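Local coordinates for cupin 2 conserved barrel domain protein (Desulfovibrio desulfuricans subsp. desulfuricans str. G20, PDB 2Q30) that is of unknown function but adopts the RmlC-like cupin fold, a double-stranded beta-helix barrel, and pairs with a second copy of itself, at residues G55-V60 with A86-P91; E31-V36 with L103-P108; Q20-E25 with F38-G43; E65-G70 with R95-M100. All blocks are in the same frame, centred on the assembly; numbering follows the deposited sequence. Where two conformers were deposited one is given.

Contact 1 of 4, residues G55-V60 with A86-P91; sequences GELNIV and APISTP
Three backbone hydrogen bonds join the start of strand 56-63 to the end of strand 82-87 in antiparallel fashion. Leu57 and Ala86 form the hydrogen-bonded pair: Leu57 N gives to Ala86 O at 2.7 Å, nearly along the C=O axis, and Ala86 N returns a bond to Leu57 O at 3.0 Å. Past the strand end, Ile88 N reaches Gly55 O at 3.0 Å, almost straight (172°) but from above the carbonyl plane. Gly55 O also accepts a hydrogen from a water 2.7 Å away, which accepts from Ser89 N, so one carbonyl grips the type I turn Pro87-Thr90 at two points. Apolar contact comes from Leu57, whose CG sits in the crowded position (chi1 70°); with chi2 near anti, Leu57 CD2 comes 4.2 Å from Ala86 CB and, more loosely, near Ile88 CG1. Ile88 CD1 packs over the bare Gly55 backbone, 3.7 Å from Gly55 C. Glu56 turns its carboxylate away, to Ser30 and Asn32 of the second subunit. The pairing edges the cupin barrel's five-stranded sheet, 82-87 being an outermost strand that runs into the turn. On its other edge strand 56-63 pairs with strand 100-107, where Leu57 packs on Val104.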
# COMPACT_ATOMS: atom_id res chain seq x y z
N GLY A 55 -17.52 -1.20 -2.32
CA GLY A 55 -16.17 -1.29 -1.81
C GLY A 55 -15.27 -0.34 -2.52
O GLY A 55 -15.67 0.29 -3.51
N GLU A 56 -14.03 -0.26 -2.03
CA GLU A 56 -13.01 0.61 -2.58
C GLU A 56 -11.69 -0.09 -2.84
O GLU A 56 -11.47 -1.19 -2.37
CB GLU A 56 -12.78 1.74 -1.59
CG GLU A 56 -13.87 2.78 -1.59
CD GLU A 56 -13.79 3.66 -0.37
OE1 GLU A 56 -14.17 3.17 0.70
OE2 GLU A 56 -13.40 4.83 -0.50
N LEU A 57 -10.83 0.54 -3.62
CA LEU A 57 -9.46 0.05 -3.76
C LEU A 57 -8.50 1.17 -3.52
O LEU A 57 -8.85 2.34 -3.66
CB LEU A 57 -9.16 -0.57 -5.13
CG LEU A 57 -9.09 0.35 -6.37
CD1 LEU A 57 -8.34 -0.32 -7.49
CD2 LEU A 57 -10.46 0.74 -6.80
N ASN A 58 -7.27 0.81 -3.15
CA ASN A 58 -6.20 1.79 -3.15
C ASN A 58 -5.09 1.20 -4.01
O ASN A 58 -4.89 -0.03 -3.99
CB ASN A 58 -5.80 2.28 -1.74
CG ASN A 58 -4.96 1.29 -0.96
OD1 ASN A 58 -3.80 1.07 -1.26
ND2 ASN A 58 -5.51 0.78 0.10
N ILE A 59 -4.42 2.03 -4.78
CA ILE A 59 -3.31 1.61 -5.63
C ILE A 59 -2.10 2.39 -5.15
O ILE A 59 -2.10 3.62 -5.26
CB ILE A 59 -3.55 1.90 -7.11
CG1 ILE A 59 -4.85 1.25 -7.59
CG2 ILE A 59 -2.32 1.45 -7.92
CD1 ILE A 59 -5.16 1.44 -9.07
N VAL A 60 -1.07 1.69 -4.68
CA VAL A 60 0.14 2.32 -4.17
C VAL A 60 1.29 2.08 -5.14
O VAL A 60 1.55 0.94 -5.49
CB VAL A 60 0.52 1.72 -2.80
CG1 VAL A 60 1.74 2.49 -2.23
CG2 VAL A 60 -0.68 1.82 -1.87
N ALA A 86 -10.14 4.84 -4.70
CA ALA A 86 -11.32 4.92 -5.53
C ALA A 86 -12.31 3.82 -5.23
O ALA A 86 -11.91 2.76 -4.76
CB ALA A 86 -10.92 4.86 -7.03
N PRO A 87 -13.62 4.09 -5.48
CA PRO A 87 -14.58 3.00 -5.44
C PRO A 87 -14.20 1.97 -6.53
O PRO A 87 -13.66 2.33 -7.59
CB PRO A 87 -15.93 3.69 -5.76
CG PRO A 87 -15.72 5.11 -5.38
CD PRO A 87 -14.29 5.38 -5.75
N ILE A 88 -14.45 0.70 -6.25
CA ILE A 88 -14.20 -0.40 -7.20
C ILE A 88 -15.01 -0.22 -8.50
O ILE A 88 -14.55 -0.61 -9.60
CB ILE A 88 -14.52 -1.78 -6.53
CG1 ILE A 88 -13.54 -2.08 -5.39
CG2 ILE A 88 -14.45 -2.93 -7.51
CD1 ILE A 88 -14.05 -3.20 -4.48
N SER A 89 -16.21 0.36 -8.38
CA SER A 89 -17.09 0.66 -9.50
C SER A 89 -16.63 1.86 -10.34
O SER A 89 -17.14 2.02 -11.45
CB SER A 89 -18.53 0.86 -9.00
OG SER A 89 -18.60 1.85 -7.98
N THR A 90 -15.70 2.68 -9.84
CA THR A 90 -15.18 3.83 -10.60
C THR A 90 -14.08 3.37 -11.56
O THR A 90 -13.12 2.75 -11.10
CB THR A 90 -14.65 4.91 -9.65
OG1 THR A 90 -15.76 5.39 -8.87
CG2 THR A 90 -14.01 6.08 -10.41
N PRO A 91 -14.21 3.68 -12.88
CA PRO A 91 -13.19 3.25 -13.84
C PRO A 91 -11.80 3.66 -13.43
O PRO A 91 -11.57 4.84 -13.16
CB PRO A 91 -13.61 3.97 -15.14
CG PRO A 91 -15.03 4.12 -15.01
CD PRO A 91 -15.30 4.39 -13.57
O HOH W 1 -17.50 0.52 -5.52

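Contact 2 of 4, residues E31-V36 with L103-P108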
# COMPACT_ATOMS: atom_id res chain seq x y z
N GLU A 31 -11.30 -12.84 3.64
CA GLU A 31 -12.62 -12.22 3.81
C GLU A 31 -12.57 -10.66 3.88
O GLU A 31 -13.50 -9.99 3.41
CB GLU A 31 -13.23 -12.76 5.11
CG GLU A 31 -12.37 -12.38 6.37
CD GLU A 31 -12.24 -13.49 7.41
OE1 GLU A 31 -13.28 -14.04 7.84
OE2 GLU A 31 -11.08 -13.78 7.79
N ASN A 32 -11.45 -10.11 4.39
CA ASN A 32 -11.29 -8.68 4.66
C ASN A 32 -10.81 -7.85 3.48
O ASN A 32 -11.32 -6.75 3.23
CB ASN A 32 -10.35 -8.50 5.84
CG ASN A 32 -10.83 -9.23 7.07
OD1 ASN A 32 -11.96 -9.05 7.49
ND2 ASN A 32 -9.99 -10.08 7.64
N PHE A 33 -9.79 -8.34 2.77
CA PHE A 33 -9.33 -7.71 1.55
C PHE A 33 -8.58 -8.65 0.59
O PHE A 33 -8.20 -9.76 0.95
CB PHE A 33 -8.49 -6.42 1.82
CG PHE A 33 -7.44 -6.53 2.93
CD1 PHE A 33 -6.80 -7.74 3.26
CD2 PHE A 33 -7.03 -5.36 3.58
CE1 PHE A 33 -5.81 -7.76 4.27
CE2 PHE A 33 -6.03 -5.40 4.58
CZ PHE A 33 -5.44 -6.61 4.91
N LYS A 34 -8.40 -8.16 -0.63
CA LYS A 34 -7.60 -8.82 -1.66
C LYS A 34 -6.49 -7.84 -1.96
O LYS A 34 -6.75 -6.64 -2.10
CB LYS A 34 -8.42 -9.13 -2.91
CG LYS A 34 -7.62 -9.83 -4.02
CD LYS A 34 -8.57 -10.24 -5.14
CE LYS A 34 -7.89 -11.00 -6.22
NZ LYS A 34 -8.89 -11.43 -7.26
N ILE A 35 -5.26 -8.35 -1.99
CA ILE A 35 -4.08 -7.57 -2.23
C ILE A 35 -3.40 -8.21 -3.43
O ILE A 35 -3.04 -9.40 -3.38
CB ILE A 35 -3.15 -7.55 -1.00
CG1 ILE A 35 -3.90 -7.11 0.25
CG2 ILE A 35 -1.97 -6.61 -1.26
CD1 ILE A 35 -3.02 -7.09 1.56
N VAL A 36 -3.21 -7.42 -4.49
CA VAL A 36 -2.56 -7.89 -5.71
C VAL A 36 -1.59 -6.84 -6.25
O VAL A 36 -1.84 -5.62 -6.13
CB VAL A 36 -3.61 -8.23 -6.81
CG1 VAL A 36 -4.32 -9.51 -6.46
CG2 VAL A 36 -4.60 -7.07 -7.00
N LEU A 103 0.84 -1.86 -5.90
CA LEU A 103 0.13 -2.77 -5.01
C LEU A 103 -1.29 -2.28 -4.91
O LEU A 103 -1.52 -1.12 -4.62
CB LEU A 103 0.76 -2.78 -3.63
CG LEU A 103 0.23 -3.89 -2.69
CD1 LEU A 103 0.48 -5.29 -3.26
CD2 LEU A 103 0.92 -3.74 -1.32
N VAL A 104 -2.24 -3.18 -5.12
CA VAL A 104 -3.64 -2.86 -5.06
C VAL A 104 -4.24 -3.61 -3.90
O VAL A 104 -4.05 -4.79 -3.81
CB VAL A 104 -4.35 -3.26 -6.38
CG1 VAL A 104 -5.88 -2.91 -6.31
CG2 VAL A 104 -3.67 -2.58 -7.55
N THR A 105 -4.98 -2.90 -3.04
CA THR A 105 -5.73 -3.46 -1.91
C THR A 105 -7.19 -3.10 -2.16
O THR A 105 -7.52 -1.93 -2.35
CB THR A 105 -5.27 -2.90 -0.55
OG1 THR A 105 -3.87 -3.20 -0.40
CG2 THR A 105 -6.06 -3.57 0.59
N ILE A 106 -8.03 -4.12 -2.17
CA ILE A 106 -9.45 -4.03 -2.49
C ILE A 106 -10.22 -4.50 -1.27
O ILE A 106 -9.97 -5.61 -0.81
CB ILE A 106 -9.79 -4.93 -3.70
CG1 ILE A 106 -8.79 -4.69 -4.87
CG2 ILE A 106 -11.22 -4.70 -4.12
CD1 ILE A 106 -8.92 -5.70 -6.00
N ALA A 107 -11.13 -3.67 -0.74
CA ALA A 107 -11.93 -3.98 0.46
C ALA A 107 -13.38 -3.46 0.36
O ALA A 107 -13.58 -2.32 -0.04
CB ALA A 107 -11.30 -3.40 1.69
N PRO A 108 -14.38 -4.34 0.57
CA PRO A 108 -14.27 -5.79 0.73
C PRO A 108 -13.73 -6.42 -0.58
O PRO A 108 -13.74 -5.75 -1.61
CB PRO A 108 -15.71 -6.24 0.99
CG PRO A 108 -16.42 -5.00 1.45
CD PRO A 108 -15.78 -3.89 0.67
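This is a mostly buried antiparallel strand pairing in the five-stranded sheet of the barrel, between the start of strand 34-40 and the end of strand 100-107. Two hydrogen-bonded pairs carry it. Lys34 N gives to Ile106 O at 3.0 Å and Ile106 N answers to Lys34 O; two residues on, Val36 N gives to Val104 O, and Val104 N to Val36 O at 2.7 Å. Between them lies the non-hydrogen-bonded pair Ile35-Thr105, where Ile35 CA approaches Val104 O at 3.2 Å in a CA-H...O contact. Side chains then sort by face. On one, Val36 and Val104 lie side by side, Val36 CG2 being 3.9 Å from Val104 CB. On the other, Ile35 CG2, anti to the backbone N, crosses obliquely to Leu103 CD1 at a tight 3.4 Å. Thr105 CG2 reaches Phe33 CD2 at 3.6 Å, while Ile35 CD1 lies over one face of that ring, toward its rim. On this face Thr105 OG1 bonds Asn58 of the second subunit; in the preceding loop, Asn32 ND2 bonds Glu56 of that subunit. Early strand 34-40 thus pairs with the last strand, 100-107, as expected of a chain wound into a cupin double-stranded beta-helix.

Contact 3 of 4, residues Q20-E25 with F38-G43; sequences QRFVME and FTFKAG
The open end of the beta hairpin formed by strands 23-29 and 34-40 is closed by this contact, with an aromatic cluster on one face and a water-bridged polar group on the other. Val23 and Thr39 form the hydrogen-bonded pair: Val23 N to Thr39 O is 3.0 Å and practically straight (177°), and Thr39 N to Val23 O is 2.8 Å. On the aromatic face, Phe22 CB lies 3.5 Å from Phe40 CD1; the crowded position of Phe22 CG, between N and carbonyl carbon (chi1 65°), swings the ring toward Phe38. Phe22 CD1 arrives at the edge of the Phe38 ring, in its plane, 3.7 Å from Phe38 CD2, but the ring pair as a whole is oblique, its planes inclined at 60°. Met24 (selenomethionine), extended with CG anti to the backbone N, runs alongside Phe38 and makes an oblique Met-aromatic contact, Met24 SE lying 3.8 Å from Phe38 CE2. Arg21 folds back so that NE and NH2 both hold Phe22 O side-on, with NH2 lying above the Phe22 ring near its rim. On the opposite face, Glu25 OE2 and Thr39 OG1 stand 3.9 Å apart, linked by two waters; both give a hydrogen to Glu25 OE2, and one of them also donates to Val23 O while accepting from Thr39 OG1. Across from the hairpin partner, strand 34-40 borders strand 100-107, with Phe38 on Val102 and Val104, while Leu46 of strand 45-49 packs against all three phenylalanines.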
# COMPACT_ATOMS: atom_id res chain seq x y z
N GLN A 20 5.22 -8.83 -23.16
CA GLN A 20 3.99 -8.74 -23.97
C GLN A 20 2.86 -8.04 -23.23
O GLN A 20 1.99 -7.42 -23.86
CB GLN A 20 3.55 -10.11 -24.51
CG GLN A 20 4.37 -10.64 -25.68
CD GLN A 20 5.76 -11.11 -25.29
OE1 GLN A 20 5.92 -11.98 -24.43
NE2 GLN A 20 6.78 -10.54 -25.92
N ARG A 21 2.86 -8.13 -21.90
CA ARG A 21 1.82 -7.49 -21.11
C ARG A 21 2.22 -7.42 -19.65
O ARG A 21 3.17 -8.09 -19.25
CB ARG A 21 0.52 -8.28 -21.25
CG ARG A 21 0.69 -9.77 -20.87
CD ARG A 21 -0.59 -10.39 -20.49
NE ARG A 21 -0.96 -9.94 -19.15
CZ ARG A 21 -2.05 -10.30 -18.49
NH1 ARG A 21 -2.97 -11.11 -19.03
NH2 ARG A 21 -2.23 -9.82 -17.26
N PHE A 22 1.48 -6.64 -18.85
CA PHE A 22 1.74 -6.55 -17.39
C PHE A 22 1.61 -7.91 -16.67
O PHE A 22 0.87 -8.80 -17.12
CB PHE A 22 0.81 -5.54 -16.71
CG PHE A 22 -0.65 -5.93 -16.74
CD1 PHE A 22 -1.20 -6.73 -15.73
CD2 PHE A 22 -1.48 -5.50 -17.78
CE1 PHE A 22 -2.56 -7.09 -15.75
CE2 PHE A 22 -2.84 -5.86 -17.82
CZ PHE A 22 -3.38 -6.65 -16.81
N VAL A 23 2.31 -8.03 -15.56
CA VAL A 23 2.28 -9.22 -14.71
C VAL A 23 1.43 -8.87 -13.49
O VAL A 23 1.67 -7.84 -12.85
CB VAL A 23 3.69 -9.65 -14.22
CG1 VAL A 23 3.60 -10.73 -13.14
CG2 VAL A 23 4.57 -10.16 -15.38
N MSE A 24 0.49 -9.75 -13.17
CA MSE A 24 -0.41 -9.63 -12.02
C MSE A 24 -0.08 -10.75 -11.07
O MSE A 24 -0.06 -11.89 -11.50
CB MSE A 24 -1.86 -9.78 -12.48
CG MSE A 24 -2.89 -10.00 -11.35
SE MSE A 24 -4.69 -9.84 -12.02
CE MSE A 24 -5.62 -10.91 -10.66
N GLU A 25 0.13 -10.44 -9.80
CA GLU A 25 0.45 -11.48 -8.79
C GLU A 25 -0.39 -11.29 -7.55
O GLU A 25 -0.46 -10.20 -7.02
CB GLU A 25 1.95 -11.46 -8.42
CG GLU A 25 2.88 -11.83 -9.57
CD GLU A 25 4.34 -11.40 -9.39
OE1 GLU A 25 5.24 -12.27 -9.42
OE2 GLU A 25 4.61 -10.18 -9.26
N PHE A 38 0.85 -5.45 -9.56
CA PHE A 38 0.94 -5.35 -11.03
C PHE A 38 2.32 -4.81 -11.34
O PHE A 38 2.72 -3.80 -10.77
CB PHE A 38 -0.15 -4.48 -11.60
CG PHE A 38 -1.53 -5.00 -11.37
CD1 PHE A 38 -2.24 -4.66 -10.22
CD2 PHE A 38 -2.15 -5.82 -12.32
CE1 PHE A 38 -3.55 -5.14 -10.03
CE2 PHE A 38 -3.43 -6.30 -12.13
CZ PHE A 38 -4.14 -5.95 -10.99
N THR A 39 3.08 -5.54 -12.16
CA THR A 39 4.45 -5.16 -12.51
C THR A 39 4.45 -4.89 -14.01
O THR A 39 4.01 -5.72 -14.81
CB THR A 39 5.47 -6.22 -12.15
OG1 THR A 39 5.27 -6.63 -10.77
CG2 THR A 39 6.89 -5.68 -12.36
N PHE A 40 4.93 -3.71 -14.36
CA PHE A 40 4.91 -3.21 -15.70
C PHE A 40 6.29 -2.87 -16.20
O PHE A 40 7.10 -2.32 -15.46
CB PHE A 40 4.16 -1.88 -15.74
CG PHE A 40 2.78 -1.93 -15.14
CD1 PHE A 40 1.69 -2.26 -15.92
CD2 PHE A 40 2.57 -1.60 -13.80
CE1 PHE A 40 0.40 -2.27 -15.38
CE2 PHE A 40 1.29 -1.61 -13.26
CZ PHE A 40 0.21 -1.94 -14.06
N LYS A 41 6.53 -3.21 -17.47
CA LYS A 41 7.65 -2.65 -18.20
C LYS A 41 7.13 -1.29 -18.63
O LYS A 41 5.91 -1.08 -18.72
CB LYS A 41 8.04 -3.47 -19.44
CG LYS A 41 8.70 -4.83 -19.17
CD LYS A 41 10.04 -4.74 -18.41
CE LYS A 41 11.18 -4.03 -19.15
NZ LYS A 41 12.37 -3.86 -18.22
N ALA A 42 8.05 -0.36 -18.86
CA ALA A 42 7.73 1.01 -19.30
C ALA A 42 6.81 0.96 -20.52
O ALA A 42 7.05 0.17 -21.44
CB ALA A 42 9.03 1.79 -19.63
N GLY A 43 5.73 1.74 -20.49
CA GLY A 43 4.76 1.77 -21.58
C GLY A 43 3.62 0.77 -21.46
O GLY A 43 2.65 0.88 -22.20
O HOH W 2 3.15 -8.08 -10.00
O HOH W 3 6.83 -8.53 -9.57

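Contact 4 of 4, residues E65-G70 with R95-M100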
# COMPACT_ATOMS: atom_id res chain seq x y z
N GLU A 65 7.52 5.21 -12.04
CA GLU A 65 6.58 6.30 -12.27
C GLU A 65 5.59 5.91 -13.34
O GLU A 65 5.94 5.23 -14.32
CB GLU A 65 7.24 7.58 -12.78
CG GLU A 65 7.88 8.50 -11.74
CD GLU A 65 7.91 10.00 -12.20
OE1 GLU A 65 8.06 10.27 -13.42
OE2 GLU A 65 7.78 10.90 -11.32
N GLY A 66 4.39 6.44 -13.19
CA GLY A 66 3.33 6.20 -14.13
C GLY A 66 2.21 7.20 -13.99
O GLY A 66 2.42 8.35 -13.57
N GLU A 67 1.03 6.75 -14.39
CA GLU A 67 -0.20 7.52 -14.34
C GLU A 67 -1.35 6.66 -13.88
O GLU A 67 -1.42 5.48 -14.26
CB GLU A 67 -0.56 8.00 -15.75
CG GLU A 67 0.47 8.88 -16.34
CD GLU A 67 0.14 9.34 -17.73
OE1 GLU A 67 -0.20 8.49 -18.57
OE2 GLU A 67 0.29 10.53 -17.97
N PHE A 68 -2.22 7.23 -13.04
CA PHE A 68 -3.49 6.60 -12.70
C PHE A 68 -4.42 7.05 -13.79
O PHE A 68 -4.58 8.25 -14.01
CB PHE A 68 -4.03 7.07 -11.37
CG PHE A 68 -3.14 6.75 -10.24
CD1 PHE A 68 -2.83 5.42 -9.95
CD2 PHE A 68 -2.64 7.75 -9.42
CE1 PHE A 68 -2.01 5.09 -8.87
CE2 PHE A 68 -1.84 7.43 -8.34
CZ PHE A 68 -1.52 6.11 -8.07
N VAL A 69 -5.06 6.11 -14.47
CA VAL A 69 -5.93 6.42 -15.60
C VAL A 69 -7.40 6.23 -15.17
O VAL A 69 -7.71 5.37 -14.32
CB VAL A 69 -5.56 5.56 -16.82
CG1 VAL A 69 -6.31 6.01 -18.09
CG2 VAL A 69 -4.07 5.65 -17.07
N GLY A 70 -8.29 7.04 -15.73
CA GLY A 70 -9.72 6.96 -15.42
C GLY A 70 -10.59 7.10 -16.64
O GLY A 70 -10.15 6.85 -17.77
N ARG A 95 -1.00 3.22 -16.08
CA ARG A 95 -0.09 3.26 -17.21
C ARG A 95 1.31 3.49 -16.67
O ARG A 95 1.51 4.39 -15.86
CB ARG A 95 -0.50 4.39 -18.13
CG ARG A 95 0.15 4.35 -19.49
CD ARG A 95 -0.45 5.44 -20.35
NE ARG A 95 -1.82 5.09 -20.69
CZ ARG A 95 -2.87 5.91 -20.76
NH1 ARG A 95 -2.82 7.21 -20.46
NH2 ARG A 95 -4.03 5.39 -21.08
N ALA A 96 2.26 2.67 -17.08
CA ALA A 96 3.63 2.79 -16.63
C ALA A 96 4.42 3.68 -17.60
O ALA A 96 4.44 3.41 -18.81
CB ALA A 96 4.26 1.45 -16.57
N VAL A 97 5.05 4.73 -17.08
CA VAL A 97 5.95 5.58 -17.87
C VAL A 97 7.35 4.92 -17.84
O VAL A 97 8.00 4.81 -18.87
CB VAL A 97 5.98 7.05 -17.38
CG1 VAL A 97 7.11 7.83 -18.07
CG2 VAL A 97 4.60 7.71 -17.62
N THR A 98 7.80 4.54 -16.64
CA THR A 98 9.04 3.80 -16.45
C THR A 98 8.62 2.39 -16.07
O THR A 98 7.42 2.10 -15.90
CB THR A 98 9.91 4.37 -15.28
OG1 THR A 98 9.24 4.20 -14.02
CG2 THR A 98 10.24 5.84 -15.47
N ASP A 99 9.60 1.49 -15.88
CA ASP A 99 9.30 0.15 -15.31
C ASP A 99 8.69 0.45 -13.93
O ASP A 99 9.21 1.30 -13.21
CB ASP A 99 10.53 -0.73 -15.16
CG ASP A 99 11.13 -1.15 -16.49
OD1 ASP A 99 10.54 -0.94 -17.56
OD2 ASP A 99 12.20 -1.76 -16.42
N MSE A 100 7.60 -0.22 -13.60
CA MSE A 100 6.81 0.16 -12.45
C MSE A 100 6.14 -1.01 -11.79
O MSE A 100 5.73 -1.97 -12.45
CB MSE A 100 5.73 1.10 -12.96
CG MSE A 100 4.95 1.87 -11.93
SE MSE A 100 3.38 2.61 -12.77
CE MSE A 100 2.22 1.18 -12.56
O HOH W 4 -1.23 9.68 -20.90
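Arg95 projects from the antiparallel pairing of strands 66-69 and 92-96, on the same face as Glu67. Arg95 CB lies 3.9 Å from Val69 CG2. CG stands anti to the backbone N (chi1 -167°) and the chain stays extended to Arg95 CD, which passes 3.5 Å from Glu67 OE1. A bend at chi3 (-70°) then turns the guanidinium back over Val69, whose CG2 lies 3.8 Å above the centre of one face. At the guanidinium's edge Arg95 NH1 forms a salt bridge with Glu67 OE1, long at 3.5 Å and weak as a hydrogen bond; a water bridges the same two atoms. Arg95 NH2 touches Val69 CG1; Asp73 is its main outside partner, with Glu45 at long, weak range, and the charge is probably shared among these acids. Beneath, Arg95 and Glu67 form a hydrogen-bonded pair, with Glu67 N to Arg95 O at 2.8 Å. Where the strand ends, Glu65 O accepts from both Val97 N and Thr98 N, and Glu65 N gives to Thr98 OG1 at 2.8 Å; that hydroxyl donates to Asp99 O. Arg95 O and the SE of Met100 (selenomethionine) close in tightly over the bare CA of Gly66. Strands 66-69 and 92-96 are the central pair of the four-stranded sheet, flanked by 75-78 and 45-49, one wall of the cupin double-stranded beta-helix.

Contacts 1, 2 and 3 belong to the five-stranded sheet, contact 4 to the four-stranded one. Contact 2 is buried; the others are partly buried. Contacts 2 and 3 share strand 34-40 but lie on opposite sides of the chain's centre, and contact 1 joins contact 2 through the neighbouring strands 56-63 and 100-107. Contacts 1 and 2 meet the second subunit, contact 4 only through Phe68, and no other chain touches contact 3. Chemistry follows place: mainly aliphatic side chains in contacts 1 and 2, aromatic rings in contact 3, an ion pair in contact 4. Contact 4 runs on into the five-stranded sheet at Met100, which meets Phe40 of contact 3, while Ile59 on Phe68 packs one sheet on the other.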